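Local atomic coordinates of phenazine biosynthesis protein, PhzF family (Bacillus anthracis, PDB entry 3EDN), a protein that probably acts as a phenazine-biosynthesis-like enzyme of the PhzF family with a diaminopimelate epimerase-like fold, its own substrate and reaction being unassigned. Residues A[146-151]-A[175-180]; A[180-185]-A[222-227]; A[203-208]-A[258-263]. One frame throughout, in Å; residues are numbered along the deposited sequence. Where two conformers were deposited one is given.

Interaction 1. Residues A[146-151]-A[175-180]; sequences VNDLDV and CERMKP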
loop_
_atom_site.group_PDB
_atom_site.type_symbol
_atom_site.label_atom_id
_atom_site.label_comp_id
_atom_site.label_asym_id
_atom_site.label_seq_id
_atom_site.Cartn_x
_atom_site.Cartn_y
_atom_site.Cartn_z
ATOM N N VAL A 146 46.478 9.056 -16.264
ATOM C CA VAL A 146 46.818 7.749 -15.713
ATOM C C VAL A 146 47.777 7.791 -14.498
ATOM O O VAL A 146 47.743 6.914 -13.621
ATOM C CB VAL A 146 47.303 6.773 -16.830
ATOM C CG1 VAL A 146 48.760 7.062 -17.245
ATOM C CG2 VAL A 146 47.138 5.344 -16.385
ATOM N N ASN A 147 48.612 8.827 -14.431
ATOM C CA ASN A 147 49.537 8.967 -13.311
ATOM C C ASN A 147 48.909 9.631 -12.091
ATOM O O ASN A 147 49.590 9.897 -11.109
ATOM C CB ASN A 147 50.818 9.711 -13.717
ATOM C CG ASN A 147 50.564 11.151 -14.116
ATOM O OD1 ASN A 147 49.421 11.551 -14.387
ATOM N ND2 ASN A 147 51.639 11.947 -14.177
ATOM N N ASP A 148 47.598 9.866 -12.146
ATOM C CA ASP A 148 46.851 10.271 -10.945
ATOM C C ASP A 148 46.405 9.066 -10.119
ATOM O O ASP A 148 46.000 9.221 -8.956
ATOM C CB ASP A 148 45.628 11.097 -11.337
ATOM C CG ASP A 148 45.994 12.416 -11.955
ATOM O OD1 ASP A 148 46.909 13.079 -11.425
ATOM O OD2 ASP A 148 45.356 12.796 -12.953
ATOM N N LEU A 149 46.444 7.880 -10.716
ATOM C CA LEU A 149 46.087 6.649 -10.006
ATOM C C LEU A 149 47.195 6.238 -9.042
ATOM O O LEU A 149 48.382 6.502 -9.284
ATOM C CB LEU A 149 45.807 5.508 -10.998
ATOM C CG LEU A 149 44.708 5.772 -12.035
ATOM C CD1 LEU A 149 44.648 4.637 -13.037
ATOM C CD2 LEU A 149 43.357 5.924 -11.368
ATOM N N ASP A 150 46.812 5.581 -7.958
ATOM C CA ASP A 150 47.764 5.035 -7.008
ATOM C C ASP A 150 48.139 3.632 -7.465
ATOM O O ASP A 150 47.333 2.712 -7.357
ATOM C CB ASP A 150 47.133 5.001 -5.618
ATOM C CG ASP A 150 48.046 4.410 -4.564
ATOM O OD1 ASP A 150 49.178 3.961 -4.887
ATOM O OD2 ASP A 150 47.634 4.393 -3.390
ATOM N N VAL A 151 49.361 3.482 -7.973
ATOM C CA VAL A 151 49.801 2.214 -8.545
ATOM C C VAL A 151 49.954 1.106 -7.488
ATOM O O VAL A 151 49.942 -0.096 -7.815
ATOM C CB VAL A 151 51.148 2.367 -9.335
ATOM C CG1 VAL A 151 51.085 3.540 -10.305
ATOM C CG2 VAL A 151 52.318 2.544 -8.386
ATOM N N CYS A 175 41.536 13.957 -5.987
ATOM C CA CYS A 175 40.090 13.853 -5.838
ATOM C C CYS A 175 39.392 15.158 -6.199
ATOM O O CYS A 175 38.315 15.128 -6.801
ATOM C CB CYS A 175 39.727 13.452 -4.418
ATOM S SG CYS A 175 40.146 11.747 -4.031
ATOM N N GLU A 176 40.015 16.285 -5.840
ATOM C CA GLU A 176 39.433 17.622 -6.070
ATOM C C GLU A 176 39.288 17.938 -7.560
ATOM O O GLU A 176 38.403 18.707 -7.955
ATOM C CB GLU A 176 40.273 18.705 -5.364
ATOM C CG GLU A 176 40.204 18.646 -3.830
ATOM C CD GLU A 176 41.155 19.607 -3.112
ATOM O OE1 GLU A 176 41.704 20.528 -3.755
ATOM O OE2 GLU A 176 41.352 19.436 -1.888
ATOM N N ARG A 177 40.153 17.352 -8.385
ATOM C CA ARG A 177 40.134 17.577 -9.829
ATOM C C ARG A 177 39.152 16.700 -10.596
ATOM O O ARG A 177 38.889 16.936 -11.774
ATOM C CB ARG A 177 41.530 17.339 -10.406
ATOM C CG ARG A 177 42.562 18.391 -10.027
ATOM C CD ARG A 177 43.981 17.868 -10.311
ATOM N NE ARG A 177 44.045 17.236 -11.628
ATOM C CZ ARG A 177 44.733 16.126 -11.887
ATOM N NH1 ARG A 177 45.433 15.524 -10.933
ATOM N NH2 ARG A 177 44.710 15.614 -13.102
HETATM N N MSE A 178 38.621 15.670 -9.954
HETATM C CA MSE A 178 37.764 14.745 -10.680
HETATM C C MSE A 178 36.523 15.371 -11.272
HETATM O O MSE A 178 35.913 16.263 -10.678
HETATM C CB MSE A 178 37.341 13.604 -9.789
HETATM C CG MSE A 178 38.475 12.740 -9.461
HETATM SE SE MSE A 178 37.923 11.556 -8.040
HETATM C CE MSE A 178 39.318 10.402 -8.321
ATOM N N LYS A 179 36.167 14.859 -12.447
ATOM C CA LYS A 179 34.973 15.264 -13.170
ATOM C C LYS A 179 34.425 14.027 -13.862
ATOM O O LYS A 179 34.993 13.573 -14.846
ATOM C CB LYS A 179 35.317 16.328 -14.213
ATOM C CG LYS A 179 35.799 17.640 -13.625
ATOM C CD LYS A 179 35.917 18.712 -14.689
ATOM C CE LYS A 179 36.328 20.045 -14.091
ATOM N NZ LYS A 179 36.331 21.117 -15.124
ATOM N N PRO A 180 33.338 13.449 -13.330
ATOM C CA PRO A 180 32.805 12.217 -13.892
ATOM C C PRO A 180 32.158 12.394 -15.266
ATOM O O PRO A 180 31.348 13.314 -15.468
ATOM C CB PRO A 180 31.738 11.805 -12.864
ATOM C CG PRO A 180 31.306 13.087 -12.264
ATOM C CD PRO A 180 32.570 13.891 -12.153
#

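Interaction 2. Residues A[180-185]-A[222-227]; sequences PNNEVF and GTIEDP. With SO4 (sulfate ion), chain G.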
loop_
_atom_site.group_PDB
_atom_site.type_symbol
_atom_site.label_atom_id
_atom_site.label_comp_id
_atom_site.label_asym_id
_atom_site.label_seq_id
_atom_site.Cartn_x
_atom_site.Cartn_y
_atom_site.Cartn_z
ATOM N N PRO A 180 33.338 13.449 -13.330
ATOM C CA PRO A 180 32.805 12.217 -13.892
ATOM C C PRO A 180 32.158 12.394 -15.266
ATOM O O PRO A 180 31.348 13.314 -15.468
ATOM C CB PRO A 180 31.738 11.805 -12.864
ATOM C CG PRO A 180 31.306 13.087 -12.264
ATOM C CD PRO A 180 32.570 13.891 -12.153
ATOM N N ASN A 181 32.533 11.516 -16.186
ATOM C CA ASN A 181 31.846 11.362 -17.458
ATOM C C ASN A 181 31.043 10.056 -17.413
ATOM O O ASN A 181 31.387 9.076 -18.070
ATOM C CB ASN A 181 32.873 11.331 -18.596
ATOM C CG ASN A 181 32.241 11.492 -19.958
ATOM O OD1 ASN A 181 31.018 11.530 -20.101
ATOM N ND2 ASN A 181 33.086 11.574 -20.983
ATOM N N ASN A 182 29.975 10.045 -16.621
ATOM C CA ASN A 182 29.282 8.794 -16.297
ATOM C C ASN A 182 28.810 8.010 -17.515
ATOM O O ASN A 182 28.809 6.781 -17.510
ATOM C CB ASN A 182 28.109 9.052 -15.342
ATOM C CG ASN A 182 28.442 10.065 -14.259
ATOM O OD1 ASN A 182 28.700 11.236 -14.543
ATOM N ND2 ASN A 182 28.421 9.622 -13.000
ATOM N N GLU A 183 28.426 8.723 -18.569
ATOM C CA GLU A 183 27.900 8.084 -19.773
ATOM C C GLU A 183 28.894 7.126 -20.425
ATOM O O GLU A 183 28.490 6.192 -21.119
ATOM C CB GLU A 183 27.447 9.141 -20.780
ATOM C CG GLU A 183 26.324 10.022 -20.254
ATOM C CD GLU A 183 25.830 11.025 -21.277
ATOM O OE1 GLU A 183 26.663 11.557 -22.048
ATOM O OE2 GLU A 183 24.607 11.279 -21.307
ATOM N N VAL A 184 30.186 7.344 -20.183
ATOM C CA VAL A 184 31.221 6.514 -20.794
ATOM C C VAL A 184 31.636 5.346 -19.920
ATOM O O VAL A 184 32.383 4.477 -20.364
ATOM C CB VAL A 184 32.469 7.332 -21.220
ATOM C CG1 VAL A 184 32.045 8.597 -21.961
ATOM C CG2 VAL A 184 33.360 7.664 -20.023
ATOM N N PHE A 185 31.138 5.300 -18.682
ATOM C CA PHE A 185 31.514 4.213 -17.776
ATOM C C PHE A 185 31.315 2.803 -18.355
ATOM O O PHE A 185 32.221 1.979 -18.264
ATOM C CB PHE A 185 30.789 4.320 -16.422
ATOM C CG PHE A 185 31.222 5.506 -15.569
ATOM C CD1 PHE A 185 32.303 6.308 -15.919
ATOM C CD2 PHE A 185 30.552 5.789 -14.392
ATOM C CE1 PHE A 185 32.678 7.388 -15.123
ATOM C CE2 PHE A 185 30.925 6.854 -13.584
ATOM C CZ PHE A 185 31.983 7.658 -13.943
ATOM N N GLY A 222 21.205 8.191 -13.906
ATOM C CA GLY A 222 20.698 9.533 -14.189
ATOM C C GLY A 222 21.494 10.604 -13.467
ATOM O O GLY A 222 21.917 11.595 -14.069
ATOM N N THR A 223 21.696 10.397 -12.170
ATOM C CA THR A 223 22.481 11.295 -11.331
ATOM C C THR A 223 23.976 11.214 -11.633
ATOM O O THR A 223 24.435 10.307 -12.337
ATOM C CB THR A 223 22.288 10.969 -9.837
ATOM O OG1 THR A 223 22.724 9.625 -9.583
ATOM C CG2 THR A 223 20.820 11.120 -9.436
ATOM N N ILE A 224 24.729 12.159 -11.076
ATOM C CA ILE A 224 26.168 12.240 -11.318
ATOM C C ILE A 224 27.000 11.826 -10.108
ATOM O O ILE A 224 27.987 11.103 -10.254
ATOM C CB ILE A 224 26.588 13.661 -11.707
ATOM C CG1 ILE A 224 25.788 14.142 -12.919
ATOM C CG2 ILE A 224 28.072 13.703 -12.017
ATOM C CD1 ILE A 224 25.788 15.650 -13.066
ATOM N N GLU A 225 26.611 12.298 -8.924
ATOM C CA GLU A 225 27.397 12.066 -7.709
ATOM C C GLU A 225 26.543 11.996 -6.433
ATOM O O GLU A 225 25.690 12.843 -6.217
ATOM C CB GLU A 225 28.466 13.155 -7.579
ATOM C CG GLU A 225 29.208 13.165 -6.245
ATOM C CD GLU A 225 30.473 14.005 -6.256
ATOM O OE1 GLU A 225 30.655 14.865 -7.164
ATOM O OE2 GLU A 225 31.294 13.800 -5.345
ATOM N N ASP A 226 26.809 10.996 -5.592
ATOM C CA ASP A 226 26.071 10.739 -4.341
ATOM C C ASP A 226 26.868 11.333 -3.160
ATOM O O ASP A 226 28.090 11.223 -3.121
ATOM C CB ASP A 226 25.955 9.214 -4.178
ATOM C CG ASP A 226 24.841 8.777 -3.229
ATOM O OD1 ASP A 226 25.172 8.102 -2.239
ATOM O OD2 ASP A 226 23.644 9.052 -3.497
ATOM N N PRO A 227 26.196 11.992 -2.206
ATOM C CA PRO A 227 26.909 12.677 -1.110
ATOM C C PRO A 227 27.687 11.796 -0.090
ATOM O O PRO A 227 28.845 12.089 0.250
ATOM C CB PRO A 227 25.802 13.483 -0.412
ATOM C CG PRO A 227 24.537 12.801 -0.802
ATOM C CD PRO A 227 24.733 12.207 -2.149
HETATM S S SO4 G . 23.532 14.924 -9.222
HETATM O O1 SO4 G . 23.122 14.063 -10.323
HETATM O O2 SO4 G . 22.379 15.150 -8.350
HETATM O O3 SO4 G . 24.588 14.264 -8.459
HETATM O O4 SO4 G . 24.019 16.202 -9.733
#

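Interaction 3. Residues A[203-208]-A[258-263]; sequences ETYDEK and QGQEIH. With SO4 (sulfate ion), chain H.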
loop_
_atom_site.group_PDB
_atom_site.type_symbol
_atom_site.label_atom_id
_atom_site.label_comp_id
_atom_site.label_asym_id
_atom_site.label_seq_id
_atom_site.Cartn_x
_atom_site.Cartn_y
_atom_site.Cartn_z
ATOM N N GLU A 203 44.724 9.577 2.367
ATOM C CA GLU A 203 44.722 10.957 2.881
ATOM C C GLU A 203 43.280 11.399 3.125
ATOM O O GLU A 203 42.426 11.165 2.281
ATOM C CB GLU A 203 45.389 11.936 1.902
ATOM C CG GLU A 203 45.530 13.339 2.499
ATOM C CD GLU A 203 46.013 14.412 1.518
ATOM O OE1 GLU A 203 45.981 14.212 0.298
ATOM O OE2 GLU A 203 46.404 15.503 1.988
ATOM N N THR A 204 43.027 12.065 4.248
ATOM C CA THR A 204 41.661 12.483 4.567
ATOM C C THR A 204 41.580 13.931 5.038
ATOM O O THR A 204 42.560 14.489 5.566
ATOM C CB THR A 204 41.039 11.584 5.654
ATOM O OG1 THR A 204 41.828 11.660 6.847
ATOM C CG2 THR A 204 40.980 10.121 5.217
ATOM N N TYR A 205 40.407 14.533 4.857
ATOM C CA TYR A 205 40.158 15.869 5.383
ATOM C C TYR A 205 39.918 15.854 6.889
ATOM O O TYR A 205 40.342 16.772 7.595
ATOM C CB TYR A 205 38.937 16.499 4.706
ATOM C CG TYR A 205 39.144 16.852 3.258
ATOM C CD1 TYR A 205 39.951 17.928 2.892
ATOM C CD2 TYR A 205 38.521 16.127 2.249
ATOM C CE1 TYR A 205 40.145 18.264 1.547
ATOM C CE2 TYR A 205 38.705 16.453 0.914
ATOM C CZ TYR A 205 39.513 17.524 0.570
ATOM O OH TYR A 205 39.685 17.830 -0.764
ATOM N N ASP A 206 39.195 14.838 7.356
ATOM C CA ASP A 206 38.777 14.727 8.754
ATOM C C ASP A 206 39.812 13.913 9.531
ATOM O O ASP A 206 40.324 12.895 9.047
ATOM C CB ASP A 206 37.409 14.043 8.856
ATOM C CG ASP A 206 36.278 14.868 8.247
ATOM O OD1 ASP A 206 36.482 16.036 7.842
ATOM O OD2 ASP A 206 35.144 14.336 8.185
ATOM N N GLU A 207 40.085 14.342 10.756
ATOM C CA GLU A 207 41.186 13.764 11.531
ATOM C C GLU A 207 40.970 12.311 11.965
ATOM O O GLU A 207 41.893 11.504 11.914
ATOM C CB GLU A 207 41.510 14.639 12.751
ATOM C CG GLU A 207 41.957 16.052 12.411
ATOM C CD GLU A 207 43.271 16.086 11.651
ATOM O OE1 GLU A 207 44.219 15.380 12.056
ATOM O OE2 GLU A 207 43.354 16.819 10.646
ATOM N N LYS A 208 39.759 11.970 12.377
ATOM C CA LYS A 208 39.522 10.628 12.919
ATOM C C LYS A 208 39.348 9.552 11.839
ATOM O O LYS A 208 39.125 8.385 12.141
ATOM C CB LYS A 208 38.323 10.640 13.876
ATOM C CG LYS A 208 38.568 11.415 15.169
ATOM C CD LYS A 208 38.444 12.917 14.967
ATOM C CE LYS A 208 38.830 13.676 16.234
ATOM N NZ LYS A 208 38.516 15.137 16.134
ATOM N N GLN A 258 33.197 11.123 3.060
ATOM C CA GLN A 258 32.758 11.377 1.696
ATOM C C GLN A 258 32.000 12.680 1.664
ATOM O O GLN A 258 31.338 13.033 2.641
ATOM C CB GLN A 258 31.807 10.260 1.245
ATOM C CG GLN A 258 31.504 10.173 -0.274
ATOM C CD GLN A 258 30.475 9.097 -0.599
ATOM O OE1 GLN A 258 30.491 8.018 -0.024
ATOM N NE2 GLN A 258 29.584 9.391 -1.548
ATOM N N GLY A 259 32.070 13.366 0.527
ATOM C CA GLY A 259 31.227 14.537 0.289
ATOM C C GLY A 259 31.890 15.899 0.393
ATOM O O GLY A 259 31.258 16.897 0.093
ATOM N N GLN A 260 33.142 15.951 0.844
ATOM C CA GLN A 260 33.794 17.231 1.089
ATOM C C GLN A 260 33.911 18.055 -0.206
ATOM O O GLN A 260 33.744 19.291 -0.203
ATOM C CB GLN A 260 35.155 17.018 1.762
ATOM C CG GLN A 260 35.084 16.396 3.171
ATOM C CD GLN A 260 34.659 14.939 3.196
ATOM O OE1 GLN A 260 34.889 14.207 2.252
ATOM N NE2 GLN A 260 34.014 14.517 4.298
ATOM N N GLU A 261 34.153 17.376 -1.321
ATOM C CA GLU A 261 34.323 18.043 -2.611
ATOM C C GLU A 261 33.032 18.676 -3.111
ATOM O O GLU A 261 33.052 19.550 -3.992
ATOM C CB GLU A 261 34.854 17.061 -3.657
ATOM C CG GLU A 261 36.266 16.540 -3.377
ATOM C CD GLU A 261 36.276 15.233 -2.602
ATOM O OE1 GLU A 261 35.473 15.058 -1.663
ATOM O OE2 GLU A 261 37.096 14.348 -2.932
ATOM N N ILE A 262 31.902 18.225 -2.566
ATOM C CA ILE A 262 30.621 18.865 -2.879
ATOM C C ILE A 262 30.021 19.538 -1.648
ATOM O O ILE A 262 28.795 19.649 -1.524
ATOM C CB ILE A 262 29.603 17.913 -3.559
ATOM C CG1 ILE A 262 29.343 16.680 -2.706
ATOM C CG2 ILE A 262 30.100 17.482 -4.922
ATOM C CD1 ILE A 262 28.338 15.756 -3.336
ATOM N N HIS A 263 30.903 19.976 -0.750
ATOM C CA HIS A 263 30.536 20.894 0.343
ATOM C C HIS A 263 29.763 20.229 1.464
ATOM O O HIS A 263 29.010 20.887 2.196
ATOM C CB HIS A 263 29.794 22.103 -0.218
ATOM C CG HIS A 263 30.449 22.640 -1.446
ATOM N ND1 HIS A 263 29.867 22.580 -2.695
ATOM C CD2 HIS A 263 31.686 23.156 -1.629
ATOM C CE1 HIS A 263 30.704 23.081 -3.590
ATOM N NE2 HIS A 263 31.811 23.438 -2.969
HETATM S S SO4 H . 37.756 15.772 12.634
HETATM O O1 SO4 H . 36.336 16.117 12.575
HETATM O O2 SO4 H . 38.280 16.031 13.970
HETATM O O3 SO4 H . 37.891 14.348 12.317
HETATM O O4 SO4 H . 38.498 16.570 11.664
#

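Interaction 1. Residues A[146-151]-A[175-180]
Asp148 and Arg177 both set CG beside their own backbone N, anti to the carbonyl carbon (chi1 -70° in Arg177). The arginine chain then bends at chi3 (46°). This turns the guanidinium end-on to the carboxylate, and the two side chains come from opposite directions. The result is a salt bridge with two hydrogen bonds, one to each carboxylate oxygen. Arg177 NH1 donates to Asp148 OD1 at 2.9 Å. That bond is almost straight, and the oxygen lies in the guanidinium plane, at its edge. The neighbouring nitrogen, Arg177 NH2, donates to Asp148 OD2, also at 2.9 Å, but this bond is more bent. The two planes are far from coplanar, being turned 65° apart. NH1 therefore reaches OD1 from above the carboxylate plane, whereas NH2 meets OD2 on its syn side, though still tilted out of plane.

Asp148 OD2 has a second donor, the backbone N of Glu145, so two N-H groups grip one oxygen. The aspartate is buried, while Arg177 is exposed. The contact joins the loop between helix 135-141 and strand 156-159 to the helix 172-177. Lys170, just before that helix, also holds the loop: its NZ bonds to the carbonyl oxygens of Asn147 and Leu149. Nearby, Met178, a selenomethionine, turns its side chain to Leu144 and Val169. With a guanidinium and a backbone N-H both directed at it, the buried carboxylate of Asp148 is probably kept ionised.

Interaction 2. Residues A[180-185]-A[222-227]
The flat amide of Asn182 meets Ile224 at both of its ends. ND2 donates to Ile224 O at 3.1 Å, with the acceptor tilted 18° out of the amide plane. At the carbonyl the donor lies in plane, on a lone pair. The other amide end, Asn182 OD1, sits 3.6 Å from the methyl Ile224 CG2. Within its own turn, Asn182 also rests on a ring: its CA stands over the centre of one face of Phe185, 3.5 Å above the plane.

In this diaminopimelate epimerase-like fold the contact sets a 3-10 turn, residues 182-184, against the chain that returns from strand 211-216 to the short antiparallel strand 225-226. Ser217 helps to fix both partners. Its carbonyl oxygen accepts a hydrogen bond from Asn182 ND2, and its backbone pairs with that of Ile224. Its hydroxyl is hydrogen-bonded to Thr223 OG1.

Ile224 places CG2 anti to its backbone N, which turns this methyl to the 180-185 side. There it also meets the ring of Pro180, and the two side chains cross at about a right angle. CG1 points the other way round CB and lies near a bound sulfate, probably taken from the crystallisation liquor. The anion is held by two successive backbone N-H groups. Glu225 N donates to sulfate O3 at 2.9 Å, and Ile224 N donates to O1 at 2.6 Å.

Pro180 CG and Ile224 CG2 are 3.3 Å apart, tighter than a usual carbon-carbon contact.

Interaction 3. Residues A[203-208]-A[258-263]
Tyr205 and Gln260 mark the closest backbone approach, with their CA atoms 7.8 Å apart. Residues 203-208 form an irregular turn between strands 196-201 and 211-216. Residues 258-263 leave the end of strand 251-258 through Gly259, whose positive phi (104°) suits glycine. A short 3-10 turn follows at 260-261. It is closed by Ile262 N bonding to Gly259 O at 3.0 Å and by His263 N bonding to Gln260 O.

The side chains meet without a hydrogen bond across the segments. Gln260 runs past Tyr205 in the opposite direction, and its CB lies 3.5 Å from Tyr205 CD2. Gln260 CG is next to the same ring carbon, at 3.6 Å. The glutamine chain bends at chi2 (70°), which folds its amide back beside the ring, with the two planes 34° apart. The ring takes this contact obliquely. Tyr205 also meets the ring of His212 at a steep angle, and its OH is hydrogen-bonded to Glu176 OE2.

Here two loops of the diaminopimelate epimerase-like fold come together beside strand 211-216. Glu257, the residue before 258-263, helps to tie them: its two carboxylate oxygens accept Tyr205 N and Asp206 N. The polar ends near the contact have other partners. Asp206 OD2 forms a salt bridge with Arg267 NH1, and Gln260 NE2 bonds to Asp265 OD1.

A sulfate, probably from the crystallisation liquor, sits on the turn beyond Asp206. Glu207 N donates to sulfate O4 at 2.9 Å, and Lys208 N donates to O3 at 3.0 Å. Lys208 NZ curls round toward sulfate O2, but that distance is too short to be trusted in detail.

Interactions 1 and 2 follow one another along the chain and share Pro180, their centres being about 15 Å apart. Interaction 1 is partly buried and rests on charge. Interactions 2 and 3 lie at the surface: the former combines one hydrogen bond from a side-chain amide with apolar contact, the latter is van der Waals contact between side chains whose polar ends bond outside the two segments. A sulfate binds beside each of these two. Interactions 1 and 3 meet at the helix 172-177, where Glu176 and Cys175 touch Tyr205 and Glu261. Interactions 2 and 3 meet where Asp226 and Pro227 adjoin Gln258. Side chains of 175-180, 180-185 and 258-263 touch strand 211-216, whereas 146-151 lies by strand 163-168.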